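PDB 1Y7U: acyl-CoA hydrolase from Bacillus cereus, which probably hydrolyses long-chain fatty acyl-CoA thioesters, releasing the fatty acid and coenzyme A. Local coordinates for residues Ser58-Val63 with Asn130-Pro135; Ser86-Thr91 with Met96-Lys101. All coordinates share one frame; numbering follows the deposited sequence.

Contact 1: Ser58-Val63 with Asn130-Pro135. With COA (coenzyme A), chain F.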
loop_
_atom_site.group_PDB
_atom_site.type_symbol
_atom_site.label_atom_id
_atom_site.label_comp_id
_atom_site.label_asym_id
_atom_site.label_seq_id
_atom_site.Cartn_x
_atom_site.Cartn_y
_atom_site.Cartn_z
ATOM N N SER A 58 18.454 10.747 -19.646
ATOM C CA SER A 58 19.727 10.044 -19.599
ATOM C C SER A 58 19.717 8.619 -20.130
ATOM O O SER A 58 20.766 8.094 -20.501
ATOM C CB SER A 58 20.223 9.994 -18.167
ATOM O OG SER A 58 19.386 9.134 -17.429
ATOM N N ARG A 59 18.548 7.988 -20.150
ATOM C CA ARG A 59 18.436 6.606 -20.603
ATOM C C ARG A 59 19.392 5.788 -19.738
ATOM O O ARG A 59 19.892 4.748 -20.157
ATOM C CB ARG A 59 18.831 6.477 -22.074
ATOM C CG ARG A 59 18.210 7.520 -22.984
ATOM C CD ARG A 59 16.959 7.040 -23.709
ATOM N NE ARG A 59 15.849 6.746 -22.811
ATOM C CZ ARG A 59 14.588 7.107 -23.042
ATOM N NH1 ARG A 59 14.277 7.785 -24.141
ATOM N NH2 ARG A 59 13.632 6.769 -22.186
ATOM N N LYS A 60 19.656 6.287 -18.534
ATOM C CA LYS A 60 20.534 5.611 -17.581
ATOM C C LYS A 60 19.760 5.397 -16.290
ATOM O O LYS A 60 18.686 5.969 -16.100
ATOM C CB LYS A 60 21.773 6.454 -17.262
ATOM C CG LYS A 60 22.727 6.644 -18.411
ATOM C CD LYS A 60 23.428 5.353 -18.779
ATOM C CE LYS A 60 24.275 5.554 -20.031
ATOM N NZ LYS A 60 25.006 4.321 -20.446
ATOM N N GLU A 61 20.307 4.567 -15.411
ATOM C CA GLU A 61 19.679 4.301 -14.129
ATOM C C GLU A 61 20.124 5.444 -13.223
ATOM O O GLU A 61 21.299 5.544 -12.882
ATOM C CB GLU A 61 20.160 2.959 -13.570
ATOM C CG GLU A 61 21.091 2.193 -14.502
ATOM C CD GLU A 61 21.428 0.804 -13.989
ATOM O OE1 GLU A 61 20.494 -0.001 -13.802
ATOM O OE2 GLU A 61 22.625 0.517 -13.775
ATOM N N CYS A 62 19.191 6.305 -12.833
ATOM C CA CYS A 62 19.542 7.442 -11.996
ATOM C C CYS A 62 19.262 7.314 -10.511
ATOM O O CYS A 62 18.506 6.456 -10.067
ATOM C CB CYS A 62 18.871 8.695 -12.530
ATOM S SG CYS A 62 19.451 9.104 -14.177
ATOM N N VAL A 63 19.891 8.203 -9.759
ATOM C CA VAL A 63 19.788 8.260 -8.307
ATOM C C VAL A 63 19.516 9.718 -7.920
ATOM O O VAL A 63 20.007 10.640 -8.566
ATOM C CB VAL A 63 21.114 7.797 -7.683
ATOM C CG1 VAL A 63 21.650 8.857 -6.757
ATOM C CG2 VAL A 63 20.923 6.486 -6.972
ATOM N N ASN A 130 29.459 4.504 -10.788
ATOM C CA ASN A 130 30.355 5.532 -11.295
ATOM C C ASN A 130 29.518 6.552 -12.051
ATOM O O ASN A 130 28.755 6.189 -12.944
ATOM C CB ASN A 130 31.393 4.935 -12.247
ATOM C CG ASN A 130 32.278 3.909 -11.576
ATOM O OD1 ASN A 130 32.866 4.168 -10.521
ATOM N ND2 ASN A 130 32.389 2.734 -12.190
ATOM N N PRO A 131 29.618 7.838 -11.681
ATOM C CA PRO A 131 28.826 8.831 -12.408
ATOM C C PRO A 131 29.121 8.686 -13.897
ATOM O O PRO A 131 30.240 8.360 -14.285
ATOM C CB PRO A 131 29.318 10.141 -11.820
ATOM C CG PRO A 131 29.521 9.771 -10.381
ATOM C CD PRO A 131 30.252 8.438 -10.495
ATOM N N VAL A 132 28.111 8.916 -14.726
ATOM C CA VAL A 132 28.261 8.765 -16.164
ATOM C C VAL A 132 27.723 9.953 -16.957
ATOM O O VAL A 132 26.643 10.465 -16.672
ATOM C CB VAL A 132 27.543 7.474 -16.630
ATOM C CG1 VAL A 132 27.321 7.489 -18.135
ATOM C CG2 VAL A 132 28.367 6.276 -16.237
ATOM N N PRO A 133 28.471 10.401 -17.975
ATOM C CA PRO A 133 28.021 11.536 -18.785
ATOM C C PRO A 133 26.552 11.434 -19.212
ATOM O O PRO A 133 26.018 10.349 -19.449
ATOM C CB PRO A 133 28.997 11.530 -19.966
ATOM C CG PRO A 133 29.513 10.110 -19.999
ATOM C CD PRO A 133 29.687 9.801 -18.545
ATOM N N VAL A 134 25.918 12.596 -19.310
ATOM C CA VAL A 134 24.507 12.718 -19.648
ATOM C C VAL A 134 24.299 13.726 -20.775
ATOM O O VAL A 134 25.004 14.722 -20.860
ATOM C CB VAL A 134 23.738 13.187 -18.391
ATOM C CG1 VAL A 134 22.524 14.012 -18.780
ATOM C CG2 VAL A 134 23.343 11.987 -17.562
ATOM N N PRO A 135 23.312 13.491 -21.647
ATOM C CA PRO A 135 23.061 14.426 -22.750
ATOM C C PRO A 135 22.921 15.862 -22.249
ATOM O O PRO A 135 22.797 16.097 -21.053
ATOM C CB PRO A 135 21.761 13.902 -23.355
ATOM C CG PRO A 135 21.849 12.437 -23.111
ATOM C CD PRO A 135 22.359 12.372 -21.684
HETATM N N1A COA F . 23.467 18.145 -4.721
HETATM C C2A COA F . 23.429 18.353 -6.056
HETATM N N3A COA F . 24.311 17.715 -6.871
HETATM C C4A COA F . 25.206 16.892 -6.366
HETATM C C5A COA F . 25.227 16.646 -5.039
HETATM C C6A COA F . 24.348 17.274 -4.182
HETATM N N6A COA F . 24.115 16.851 -2.941
HETATM N N7A COA F . 26.200 15.799 -4.833
HETATM C C8A COA F . 26.758 15.484 -5.975
HETATM N N9A COA F . 26.176 16.168 -6.941
HETATM C C1B COA F . 26.487 16.001 -8.364
HETATM C C2B COA F . 27.349 17.077 -8.972
HETATM O O2B COA F . 26.484 17.997 -9.577
HETATM C C3B COA F . 28.195 16.388 -10.018
HETATM O O3B COA F . 27.667 16.860 -11.189
HETATM P P3B COA F . 28.296 17.069 -12.556
HETATM O O7A COA F . 27.226 17.194 -13.428
HETATM O O8A COA F . 29.146 16.111 -13.103
HETATM O O9A COA F . 28.931 18.293 -12.608
HETATM C C4B COA F . 27.794 14.953 -9.836
HETATM O O4B COA F . 27.298 14.889 -8.546
HETATM C C5B COA F . 28.910 13.964 -9.918
HETATM O O5B COA F . 29.380 13.704 -8.623
HETATM P P1A COA F . 30.800 13.059 -8.298
HETATM O O1A COA F . 31.655 13.968 -7.531
HETATM O O2A COA F . 31.511 12.708 -9.525
HETATM O O3A COA F . 30.574 11.804 -7.356
HETATM P P2A COA F . 29.668 11.652 -6.063
HETATM O O4A COA F . 29.759 12.782 -5.129
HETATM O O5A COA F . 30.130 10.446 -5.423
HETATM O O6A COA F . 28.174 11.452 -6.552
HETATM C CBP COA F . 26.535 11.082 -4.755
HETATM C CCP COA F . 27.205 10.573 -6.025
HETATM C CDP COA F . 27.429 11.964 -3.922
HETATM C CEP COA F . 25.317 11.890 -5.116
HETATM C CAP COA F . 26.365 9.908 -3.790
HETATM O OAP COA F . 27.197 10.053 -2.665
HETATM C C9P COA F . 25.138 9.075 -3.632
HETATM O O9P COA F . 25.088 7.839 -4.240
HETATM N N8P COA F . 24.148 9.528 -2.931
HETATM C C7P COA F . 22.793 9.238 -3.266
HETATM C C6P COA F . 22.500 7.825 -3.729
HETATM C C5P COA F . 21.099 7.390 -3.444
HETATM O O5P COA F . 20.830 6.178 -3.313
HETATM N N4P COA F . 20.210 8.341 -3.340
HETATM C C3P COA F . 19.027 8.151 -2.587
HETATM C C2P COA F . 19.353 8.287 -1.129
HETATM S S1P COA F . 19.220 6.744 -0.296
#
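Lys60 sets CG opposite its carbonyl carbon and beside the backbone N (chi1 -67°), then bends at chi2 (-69°) and runs straight, which carries CE across Val132 at about a right angle, 4.1 Å from its CG1. A chi1 of 163° places that methyl anti to the valine's own backbone N. What meets here is the aliphatic shaft of Lys60; the ammonium group lies beyond it. A second apolar touch lies further along the loop, where Ser58 CB rests 3.8 Å from Val134 CG2, while CD of the Pro135 ring reaches Ser58 CA at 4.1 Å. It is CB of Ser58 that packs; OG is hydrogen-bonded to the carbonyl O of Ala54, one turn back in helix 39-58. The loop is fastened instead by backbone hydrogen bonds of Val132 to Ala124 and Val134 to Arg93, and by Pro135 O, which accepts from His57 NE2. Coenzyme A lies by Val63 and Pro131, away from the Ser58-Pro135 end. Val63 CG1 approaches C6P of its pantetheine arm at 3.3 Å, and Pro131 CG lies 3.6 Å from the pyrophosphate oxygen O2A. Thr36 of a second subunit packs on Val63. The example illustrates how a helix end, the start of strand 61-71 and a returning loop come together beside the subunit-bridging coenzyme A pocket of a hotdog-fold thioesterase.

Contact 2: Ser86-Thr91 with Met96-Lys101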
loop_
_atom_site.group_PDB
_atom_site.type_symbol
_atom_site.label_atom_id
_atom_site.label_comp_id
_atom_site.label_asym_id
_atom_site.label_seq_id
_atom_site.Cartn_x
_atom_site.Cartn_y
_atom_site.Cartn_z
ATOM N N SER A 86 7.085 17.409 -14.798
ATOM C CA SER A 86 8.506 17.508 -14.579
ATOM C C SER A 86 9.291 17.300 -15.866
ATOM O O SER A 86 8.875 16.556 -16.764
ATOM C CB SER A 86 8.942 16.482 -13.530
ATOM O OG SER A 86 8.759 15.150 -13.995
ATOM N N PHE A 87 10.419 17.990 -15.954
ATOM C CA PHE A 87 11.313 17.864 -17.089
ATOM C C PHE A 87 12.682 18.348 -16.659
ATOM O O PHE A 87 12.814 19.109 -15.702
ATOM C CB PHE A 87 10.816 18.671 -18.293
ATOM C CG PHE A 87 10.337 20.041 -17.948
ATOM C CD1 PHE A 87 8.999 20.262 -17.625
ATOM C CD2 PHE A 87 11.226 21.111 -17.908
ATOM C CE1 PHE A 87 8.552 21.526 -17.261
ATOM C CE2 PHE A 87 10.789 22.375 -17.548
ATOM C CZ PHE A 87 9.454 22.586 -17.222
ATOM N N VAL A 88 13.700 17.868 -17.352
ATOM C CA VAL A 88 15.070 18.250 -17.072
ATOM C C VAL A 88 15.283 19.625 -17.699
ATOM O O VAL A 88 14.843 19.849 -18.823
ATOM C CB VAL A 88 16.021 17.242 -17.732
ATOM C CG1 VAL A 88 17.460 17.619 -17.478
ATOM C CG2 VAL A 88 15.725 15.857 -17.211
ATOM N N ILE A 89 15.910 20.560 -16.992
ATOM C CA ILE A 89 16.162 21.864 -17.599
ATOM C C ILE A 89 17.623 22.221 -17.586
ATOM O O ILE A 89 18.092 22.917 -18.475
ATOM C CB ILE A 89 15.471 23.035 -16.907
ATOM C CG1 ILE A 89 15.005 22.606 -15.530
ATOM C CG2 ILE A 89 14.402 23.629 -17.819
ATOM C CD1 ILE A 89 15.008 23.725 -14.566
ATOM N N TRP A 90 18.347 21.770 -16.573
ATOM C CA TRP A 90 19.761 22.079 -16.486
ATOM C C TRP A 90 20.540 20.787 -16.393
ATOM O O TRP A 90 20.093 19.845 -15.755
ATOM C CB TRP A 90 20.024 22.934 -15.249
ATOM C CG TRP A 90 21.474 23.269 -15.013
ATOM C CD1 TRP A 90 22.125 24.415 -15.380
ATOM C CD2 TRP A 90 22.447 22.451 -14.354
ATOM N NE1 TRP A 90 23.439 24.358 -14.984
ATOM C CE2 TRP A 90 23.662 23.164 -14.353
ATOM C CE3 TRP A 90 22.408 21.183 -13.765
ATOM C CZ2 TRP A 90 24.829 22.653 -13.787
ATOM C CZ3 TRP A 90 23.570 20.675 -13.201
ATOM C CH2 TRP A 90 24.765 21.410 -13.218
ATOM N N THR A 91 21.698 20.731 -17.039
ATOM C CA THR A 91 22.524 19.534 -16.961
ATOM C C THR A 91 23.967 19.864 -16.707
ATOM O O THR A 91 24.478 20.876 -17.175
ATOM C CB THR A 91 22.485 18.672 -18.244
ATOM O OG1 THR A 91 22.593 19.505 -19.408
ATOM C CG2 THR A 91 21.225 17.843 -18.277
HETATM N N MSE A 96 21.818 16.163 -13.533
HETATM C CA MSE A 96 20.788 16.934 -14.207
HETATM C C MSE A 96 19.785 17.469 -13.196
HETATM O O MSE A 96 19.511 16.825 -12.185
HETATM C CB MSE A 96 20.098 16.051 -15.240
HETATM C CG MSE A 96 19.820 14.665 -14.719
HETATM SE SE MSE A 96 19.807 13.325 -16.102
HETATM C CE MSE A 96 18.358 14.039 -17.111
ATOM N N GLU A 97 19.270 18.667 -13.444
ATOM C CA GLU A 97 18.287 19.247 -12.548
ATOM C C GLU A 97 16.921 19.150 -13.166
ATOM O O GLU A 97 16.688 19.621 -14.279
ATOM C CB GLU A 97 18.601 20.697 -12.234
ATOM C CG GLU A 97 19.691 20.852 -11.222
ATOM C CD GLU A 97 19.619 22.185 -10.543
ATOM O OE1 GLU A 97 18.768 22.344 -9.649
ATOM O OE2 GLU A 97 20.399 23.085 -10.914
ATOM N N VAL A 98 16.012 18.528 -12.431
ATOM C CA VAL A 98 14.663 18.339 -12.909
ATOM C C VAL A 98 13.714 19.276 -12.194
ATOM O O VAL A 98 13.653 19.307 -10.959
ATOM C CB VAL A 98 14.212 16.887 -12.684
ATOM C CG1 VAL A 98 12.844 16.671 -13.305
ATOM C CG2 VAL A 98 15.238 15.929 -13.277
ATOM N N PHE A 99 12.993 20.060 -12.982
ATOM C CA PHE A 99 12.023 20.989 -12.429
ATOM C C PHE A 99 10.738 20.199 -12.219
ATOM O O PHE A 99 10.381 19.340 -13.034
ATOM C CB PHE A 99 11.759 22.137 -13.401
ATOM C CG PHE A 99 10.694 23.076 -12.941
ATOM C CD1 PHE A 99 10.919 23.926 -11.859
ATOM C CD2 PHE A 99 9.433 23.071 -13.541
ATOM C CE1 PHE A 99 9.896 24.762 -11.376
ATOM C CE2 PHE A 99 8.403 23.902 -13.068
ATOM C CZ PHE A 99 8.637 24.746 -11.982
ATOM N N VAL A 100 10.052 20.472 -11.117
ATOM C CA VAL A 100 8.810 19.781 -10.831
ATOM C C VAL A 100 7.767 20.796 -10.442
ATOM O O VAL A 100 8.005 21.676 -9.617
ATOM C CB VAL A 100 8.963 18.771 -9.697
ATOM C CG1 VAL A 100 7.691 17.950 -9.585
ATOM C CG2 VAL A 100 10.156 17.870 -9.961
ATOM N N LYS A 101 6.596 20.640 -11.032
ATOM C CA LYS A 101 5.489 21.545 -10.825
ATOM C C LYS A 101 4.291 20.760 -10.277
ATOM O O LYS A 101 3.935 19.708 -10.807
ATOM C CB LYS A 101 5.213 22.168 -12.182
ATOM C CG LYS A 101 4.014 23.011 -12.345
ATOM C CD LYS A 101 3.976 23.373 -13.808
ATOM C CE LYS A 101 2.657 23.952 -14.223
ATOM N NZ LYS A 101 2.710 24.227 -15.681
#
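Trp90 O accepts a hydrogen bond from Glu97 N at 2.7 Å, with N-H...O nearly straight at 172° and the donor tilted somewhat from the carbonyl plane. Glu97 in turn offers its own carbonyl O to Ile89 N at 3.0 Å, so that Ile89 and Trp90 both face this one residue: a classic beta bulge in an antiparallel hairpin. Before the bulge, Phe87 and Phe99 form a regular hydrogen-bonded pair, with Phe99 N 2.9 Å from Phe87 O and the return bond somewhat longer.

Their rings lie side by side and point the same way, planes 46° apart, touching where Phe87 CZ comes 3.7 Å from Phe99 CD2. Ile89 CD1 packs on Phe99 CB at 3.8 Å. Next along this face, Glu97 lays its CG 3.7 Å from Trp90 CE3 and holds OE2 over one face of the indole near the rim, the carboxylate plane turned 72° from the ring; Ala151 and Arg158 of helix 142-170 pack on the same tryptophan. On the other face, Val88 sends both methyls to the terminal CE of Met96, modelled as selenomethionine, whose chain bends at its last torsion, and Val88 CG2 also meets Val98 CG2. His57 of helix 39-58 touches Val88 and Met96 there. Chemically, the backbone amides fix the register, bulge included, while largely apolar side chains make the two faces against which the helices pack; among the polar groups, Ser86 OG bonds Ser53 OG and the Glu97 carboxylate lies over the indole.

From the N terminus the chain passes strands 12-14 and 20-25 before helix 39-58 leads into Ser58-Val63, where strand 61-71 begins. It then forms the hairpin of strands 81-91 and 95-105, whose turn contact 2 closes; the four residues between its segments, Gly92 to Ser95, all line the coenzyme A pocket. Strand 112-125 follows, and the loop 130-135 returns to complete contact 1 across 66 intervening residues, so contact 2 is nested inside contact 1. Met96 SE lies 3.9 Å from both Ser58 CB and Val134 CG1, and Thr91 CG2 lies 3.6 Å from Pro135 O. The hairpin thus packs on the end of helix 39-58 and on the returning loop.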